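Local atomic coordinates of ThiJ/PfpI family protein (Francisella tularensis subsp. novicida, PDB entry 4P5P), a protein that probably acts as a glyoxalase III-type enzyme of the DJ-1/PfpI family and is regarded as a cysteine protease and virulence factor in this intracellular bacterium. Residues A[3-8]-A[88-93]; A[151-156]-A[198-203]. All blocks are in the same frame, centred on the assembly; numbering follows the deposited sequence. Where two conformers were deposited one is given.

How the contacts relate
Both contacts reach the same largely parallel sheet of a flavodoxin-like domain. Contact 1 lies on strand 2-8, an interior strand, where the chain of 88-93 comes in to start the adjacent strand 95-98. Contact 2 lies at an outer margin: 198-203 holds the turn of the hairpin formed by strands 197-200 and 203-206, and the segment 151-156 packs beside it. Strand 127-130 stands between 95-98 and 203-206 and leads towards Cys132, found here oxidised to 3-sulfinoalanine and probably the nucleophile, as in relatives. The centres of contact 1 and contact 2 are 20 Å apart, and the nearest atoms of contact 1 and contact 2 are about 11 Å apart. Contact 1 is mainly apolar, whereas contact 2 relies on charged side chains.

Contact 1 of 2, residues A[3-8]-A[88-93]; sequences NVLMVT and VNIKEY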
loop_
_atom_site.group_PDB
_atom_site.type_symbol
_atom_site.label_atom_id
_atom_site.label_comp_id
_atom_site.label_asym_id
_atom_site.label_seq_id
_atom_site.Cartn_x
_atom_site.Cartn_y
_atom_site.Cartn_z
ATOM N N ASN A 3 0.974 17.004 -3.124
ATOM C CA ASN A 3 0.052 16.421 -2.161
ATOM C C ASN A 3 -0.096 14.930 -2.411
ATOM O O ASN A 3 -0.478 14.507 -3.504
ATOM C CB ASN A 3 -1.304 17.118 -2.219
ATOM C CG ASN A 3 -1.278 18.476 -1.558
ATOM O OD1 ASN A 3 -1.325 18.583 -0.331
ATOM N ND2 ASN A 3 -1.195 19.523 -2.368
ATOM N N VAL A 4 0.226 14.137 -1.388
ATOM C CA VAL A 4 0.267 12.685 -1.488
ATOM C C VAL A 4 -0.765 12.056 -0.564
ATOM O O VAL A 4 -0.869 12.439 0.598
ATOM C CB VAL A 4 1.671 12.154 -1.116
ATOM C CG1 VAL A 4 1.723 10.628 -1.156
ATOM C CG2 VAL A 4 2.740 12.774 -2.027
ATOM N N LEU A 5 -1.528 11.102 -1.089
ATOM C CA LEU A 5 -2.511 10.353 -0.303
ATOM C C LEU A 5 -1.978 8.959 0.018
ATOM O O LEU A 5 -1.677 8.192 -0.887
ATOM C CB LEU A 5 -3.839 10.254 -1.055
ATOM C CG LEU A 5 -4.971 9.590 -0.268
ATOM C CD1 LEU A 5 -5.386 10.464 0.887
ATOM C CD2 LEU A 5 -6.124 9.298 -1.181
ATOM N N MET A 6 -1.874 8.636 1.297
ATOM C CA MET A 6 -1.472 7.309 1.737
ATOM C C MET A 6 -2.708 6.611 2.291
ATOM O O MET A 6 -3.486 7.215 3.041
ATOM C CB MET A 6 -0.357 7.384 2.786
ATOM C CG MET A 6 0.948 7.950 2.240
ATOM S SD MET A 6 2.332 7.739 3.377
ATOM C CE MET A 6 2.604 5.977 3.274
ATOM N N VAL A 7 -2.876 5.350 1.897
ATOM C CA VAL A 7 -4.056 4.554 2.187
ATOM C C VAL A 7 -3.706 3.272 2.937
ATOM O O VAL A 7 -2.840 2.508 2.516
ATOM C CB VAL A 7 -4.790 4.164 0.877
ATOM C CG1 VAL A 7 -6.054 3.374 1.164
ATOM C CG2 VAL A 7 -5.138 5.398 0.066
ATOM N N THR A 8 -4.418 3.019 4.036
ATOM C CA THR A 8 -4.229 1.807 4.822
ATOM C C THR A 8 -5.461 0.936 4.824
ATOM O O THR A 8 -6.581 1.408 4.581
ATOM C CB THR A 8 -3.913 2.083 6.296
ATOM O OG1 THR A 8 -5.125 2.438 6.978
ATOM C CG2 THR A 8 -2.878 3.186 6.451
ATOM N N VAL A 88 -12.494 11.511 0.706
ATOM C CA VAL A 88 -11.523 12.458 0.175
ATOM C C VAL A 88 -11.793 12.722 -1.291
ATOM O O VAL A 88 -12.349 11.884 -2.001
ATOM C CB VAL A 88 -10.077 11.970 0.358
ATOM C CG1 VAL A 88 -9.773 11.828 1.833
ATOM C CG2 VAL A 88 -9.856 10.671 -0.365
ATOM N N ASN A 89 -11.417 13.915 -1.726
ATOM C CA ASN A 89 -11.472 14.254 -3.135
ATOM C C ASN A 89 -10.118 14.031 -3.770
ATOM O O ASN A 89 -9.173 14.788 -3.543
ATOM C CB ASN A 89 -11.915 15.694 -3.346
ATOM C CG ASN A 89 -12.311 15.963 -4.781
ATOM O OD1 ASN A 89 -11.685 15.456 -5.709
ATOM N ND2 ASN A 89 -13.377 16.737 -4.970
ATOM N N ILE A 90 -10.051 12.999 -4.603
ATOM C CA ILE A 90 -8.802 12.567 -5.210
ATOM C C ILE A 90 -8.155 13.639 -6.103
ATOM O O ILE A 90 -6.938 13.632 -6.294
ATOM C CB ILE A 90 -9.036 11.277 -6.018
ATOM C CG1 ILE A 90 -7.723 10.588 -6.364
ATOM C CG2 ILE A 90 -9.884 11.562 -7.264
ATOM C CD1 ILE A 90 -6.882 10.169 -5.165
ATOM N N LYS A 91 -8.959 14.579 -6.602
ATOM C CA LYS A 91 -8.467 15.638 -7.482
ATOM C C LYS A 91 -7.374 16.478 -6.823
ATOM O O LYS A 91 -6.538 17.076 -7.503
ATOM C CB LYS A 91 -9.626 16.550 -7.906
ATOM C CG LYS A 91 -10.774 15.832 -8.598
ATOM C CD LYS A 91 -10.346 15.243 -9.923
ATOM C CE LYS A 91 -11.532 14.701 -10.711
ATOM N NZ LYS A 91 -11.092 14.128 -12.022
ATOM N N GLU A 92 -7.391 16.495 -5.493
ATOM C CA GLU A 92 -6.459 17.297 -4.704
ATOM C C GLU A 92 -5.047 16.704 -4.658
ATOM O O GLU A 92 -4.094 17.379 -4.242
ATOM C CB GLU A 92 -6.987 17.443 -3.274
ATOM C CG GLU A 92 -8.288 18.227 -3.140
ATOM C CD GLU A 92 -8.061 19.710 -2.878
ATOM O OE1 GLU A 92 -8.806 20.529 -3.456
ATOM O OE2 GLU A 92 -7.140 20.054 -2.097
ATOM N N TYR A 93 -4.910 15.450 -5.083
ATOM C CA TYR A 93 -3.666 14.699 -4.870
ATOM C C TYR A 93 -2.900 14.415 -6.156
ATOM O O TYR A 93 -3.480 14.296 -7.232
ATOM C CB TYR A 93 -3.986 13.382 -4.135
ATOM C CG TYR A 93 -4.575 13.651 -2.776
ATOM C CD1 TYR A 93 -3.761 13.936 -1.697
ATOM C CD2 TYR A 93 -5.953 13.692 -2.589
ATOM C CE1 TYR A 93 -4.296 14.226 -0.464
ATOM C CE2 TYR A 93 -6.493 13.980 -1.362
ATOM C CZ TYR A 93 -5.668 14.252 -0.306
ATOM O OH TYR A 93 -6.207 14.546 0.922
#
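Leu5 lays its CB over one face of the Tyr93 ring, 4.0 Å from the ring centroid and 19° off the ring normal, a CH-pi contact displaced towards the rim. CG stands anti to the backbone N (chi1 -175°), and from it the two methyls go to different partners. CD1 stays with the tyrosine, 4.0 Å from Tyr93 CZ. CD2 meets Val88 tip to tip, 4.1 Å from Val88 CG2, and also touches Ile90, whose side chain crosses that of Leu5 at about a right angle. A branched aliphatic residue suits this place because one group can serve an aromatic face and two other apolar side chains. At the edge of the ring lies Asn3 O, which also receives a CA-H...O contact from Tyr93 CA at 3.5 Å. Beside it, Asn3 CB rests 3.5 Å from Glu92 O. The tyrosine hydroxyl is hydrogen-bonded to Asp43 on strand 40-46. Segment 88-93 is thus the entry loop of strand 95-98, beside strand 2-8 in the flavodoxin-like fold. With no conventional hydrogen bond between the segments, cohesion here comes from dispersion and CH-pi contact; backbone pairing of strand 2-8 on this side takes over at Asp94 and Ala95.

Contact 2 of 2, residues A[151-156]-A[198-203]; sequences RDKEVT and KSDSKI
Asp200 accepts a hydrogen bond from the backbone of Glu154 across the contact. Glu154 N donates to Asp200 OD2 at 2.8 Å in a nearly straight bond (167°), meeting the oxygen on its anti side and 26° out of the carboxylate plane. The second oxygen, Asp200 OD1, takes a hydrogen bond of 2.9 Å from Ser201 OG, and together the two bonds fix how the carboxylate is rotated. A short acid suits this place: it has few torsions to fix, and its two oxygens can serve Glu154 N and Ser201 OG at once.

The salt bridge joins Lys198 NZ to Glu154 OE2 at 2.9 Å. The lysine chain bends at chi2 and chi3 (both near -60°), and Lys198 CE lies 3.8 Å from Glu154 CB. This lysine charge probably eases the proximity of the two acids, Glu154 OE1 lying 5.2 Å from Asp200 OD2.

Residues 200-203 form a type I' turn closing the two-residue beta-hairpin of strands 197-200 and 203-206; Ser201 and Lys202 both have the positive phi values this turn requires. Strand 154-155 pairs instead with 186-187, leaving side chains and a water to connect it to the hairpin. The water is hydrogen-bonded to Glu154 O and Ile203 O, each at 2.8 Å, and so bridges the two backbones.

Apolar contacts come largely from lysine methylenes. Lys153 crosses Ile203 at about a right angle, Lys153 CD 3.6 Å from Ile203 CD1; in this conformer its NZ is hydrogen-bonded to Ile149 O. Thr156 CG2 touches Lys198 CG at 4.0 Å, and the threonine hydroxyl is hydrogen-bonded to Ser188 O.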
loop_
_atom_site.group_PDB
_atom_site.type_symbol
_atom_site.label_atom_id
_atom_site.label_comp_id
_atom_site.label_asym_id
_atom_site.label_seq_id
_atom_site.Cartn_x
_atom_site.Cartn_y
_atom_site.Cartn_z
ATOM N N ARG A 151 -2.082 -4.673 -16.718
ATOM C CA ARG A 151 -1.705 -5.666 -17.735
ATOM C C ARG A 151 -0.486 -5.170 -18.515
ATOM O O ARG A 151 -0.389 -4.000 -18.860
ATOM C CB ARG A 151 -2.866 -5.984 -18.685
ATOM C CG ARG A 151 -3.204 -4.916 -19.704
ATOM C CD ARG A 151 -4.610 -5.180 -20.251
ATOM N NE ARG A 151 -4.980 -4.353 -21.396
ATOM C CZ ARG A 151 -5.255 -3.054 -21.338
ATOM N NH1 ARG A 151 -5.185 -2.403 -20.182
ATOM N NH2 ARG A 151 -5.611 -2.408 -22.445
ATOM N N ASP A 152 0.447 -6.088 -18.741
ATOM C CA ASP A 152 1.679 -5.839 -19.493
ATOM C C ASP A 152 2.667 -4.932 -18.753
ATOM O O ASP A 152 3.689 -4.542 -19.319
ATOM C CB ASP A 152 1.361 -5.245 -20.879
ATOM C CG ASP A 152 0.422 -6.126 -21.685
ATOM O OD1 ASP A 152 0.545 -7.360 -21.567
ATOM O OD2 ASP A 152 -0.431 -5.590 -22.432
ATOM N N LYS A 153 2.394 -4.612 -17.491
ATOM C CA LYS A 153 3.296 -3.761 -16.722
ATOM C C LYS A 153 4.125 -4.587 -15.750
ATOM O O LYS A 153 3.665 -5.597 -15.223
ATOM C CB LYS A 153 2.507 -2.674 -15.993
ATOM C CG LYS A 153 1.894 -1.680 -16.980
ATOM C CD LYS A 153 1.328 -0.452 -16.318
ATOM C CE LYS A 153 0.847 0.559 -17.361
ATOM N NZ LYS A 153 -0.187 -0.007 -18.279
ATOM N N GLU A 154 5.364 -4.150 -15.544
ATOM C CA GLU A 154 6.261 -4.797 -14.602
ATOM C C GLU A 154 5.918 -4.380 -13.182
ATOM O O GLU A 154 5.926 -3.193 -12.857
ATOM C CB GLU A 154 7.712 -4.457 -14.929
ATOM C CG GLU A 154 8.057 -4.840 -16.352
ATOM C CD GLU A 154 9.521 -4.714 -16.671
ATOM O OE1 GLU A 154 9.885 -4.914 -17.852
ATOM O OE2 GLU A 154 10.308 -4.415 -15.748
ATOM N N VAL A 155 5.586 -5.369 -12.366
ATOM C CA VAL A 155 5.228 -5.156 -10.972
ATOM C C VAL A 155 5.911 -6.177 -10.070
ATOM O O VAL A 155 6.418 -7.215 -10.527
ATOM C CB VAL A 155 3.686 -5.252 -10.738
ATOM C CG1 VAL A 155 2.927 -4.310 -11.651
ATOM C CG2 VAL A 155 3.187 -6.694 -10.913
ATOM N N THR A 156 5.930 -5.864 -8.781
ATOM C CA THR A 156 6.238 -6.833 -7.750
ATOM C C THR A 156 5.220 -6.682 -6.627
ATOM O O THR A 156 4.201 -5.992 -6.795
ATOM C CB THR A 156 7.690 -6.664 -7.224
ATOM O OG1 THR A 156 8.025 -7.752 -6.357
ATOM C CG2 THR A 156 7.866 -5.341 -6.487
ATOM N N LYS A 198 9.787 -1.993 -8.323
ATOM C CA LYS A 198 9.515 -1.891 -9.744
ATOM C C LYS A 198 8.784 -0.597 -10.067
ATOM O O LYS A 198 7.975 -0.130 -9.268
ATOM C CB LYS A 198 8.679 -3.084 -10.207
ATOM C CG LYS A 198 9.392 -4.436 -10.049
ATOM C CD LYS A 198 10.680 -4.547 -10.875
ATOM C CE LYS A 198 10.444 -4.338 -12.345
ATOM N NZ LYS A 198 11.651 -4.613 -13.173
ATOM N N SER A 199 9.085 -0.030 -11.230
ATOM C CA SER A 199 8.456 1.201 -11.678
ATOM C C SER A 199 8.125 1.092 -13.167
ATOM O O SER A 199 9.018 0.902 -14.002
ATOM C CB SER A 199 9.366 2.395 -11.399
ATOM O OG SER A 199 8.674 3.617 -11.574
ATOM N N ASP A 200 6.844 1.212 -13.489
ATOM C CA ASP A 200 6.369 1.089 -14.859
ATOM C C ASP A 200 5.209 2.053 -15.044
ATOM O O ASP A 200 4.176 1.907 -14.399
ATOM C CB ASP A 200 5.932 -0.353 -15.144
ATOM C CG ASP A 200 5.723 -0.627 -16.611
ATOM O OD1 ASP A 200 5.386 0.313 -17.359
ATOM O OD2 ASP A 200 5.879 -1.783 -17.023
ATOM N N SER A 201 5.390 3.049 -15.904
ATOM C CA SER A 201 4.336 4.020 -16.190
ATOM C C SER A 201 3.834 4.736 -14.929
ATOM O O SER A 201 2.643 5.006 -14.800
ATOM C CB SER A 201 3.171 3.321 -16.893
ATOM O OG SER A 201 3.637 2.590 -18.016
ATOM N N LYS A 202 4.764 5.035 -14.021
ATOM C CA LYS A 202 4.504 5.702 -12.742
ATOM C C LYS A 202 3.635 4.860 -11.809
ATOM O O LYS A 202 3.102 5.366 -10.825
ATOM C CB LYS A 202 3.879 7.079 -12.966
ATOM C CG LYS A 202 4.847 8.105 -13.554
ATOM C CD LYS A 202 4.186 9.462 -13.548
ATOM C CE LYS A 202 5.103 10.573 -13.951
ATOM N NZ LYS A 202 4.365 11.871 -13.888
ATOM N N ILE A 203 3.540 3.564 -12.098
ATOM C CA ILE A 203 3.029 2.593 -11.146
ATOM C C ILE A 203 4.245 1.975 -10.467
ATOM O O ILE A 203 5.030 1.278 -11.108
ATOM C CB ILE A 203 2.181 1.505 -11.819
ATOM C CG1 ILE A 203 0.955 2.139 -12.480
ATOM C CG2 ILE A 203 1.767 0.446 -10.789
ATOM C CD1 ILE A 203 0.171 1.194 -13.381
HETATM O O HOH W 1 5.251 -1.513 -10.733
#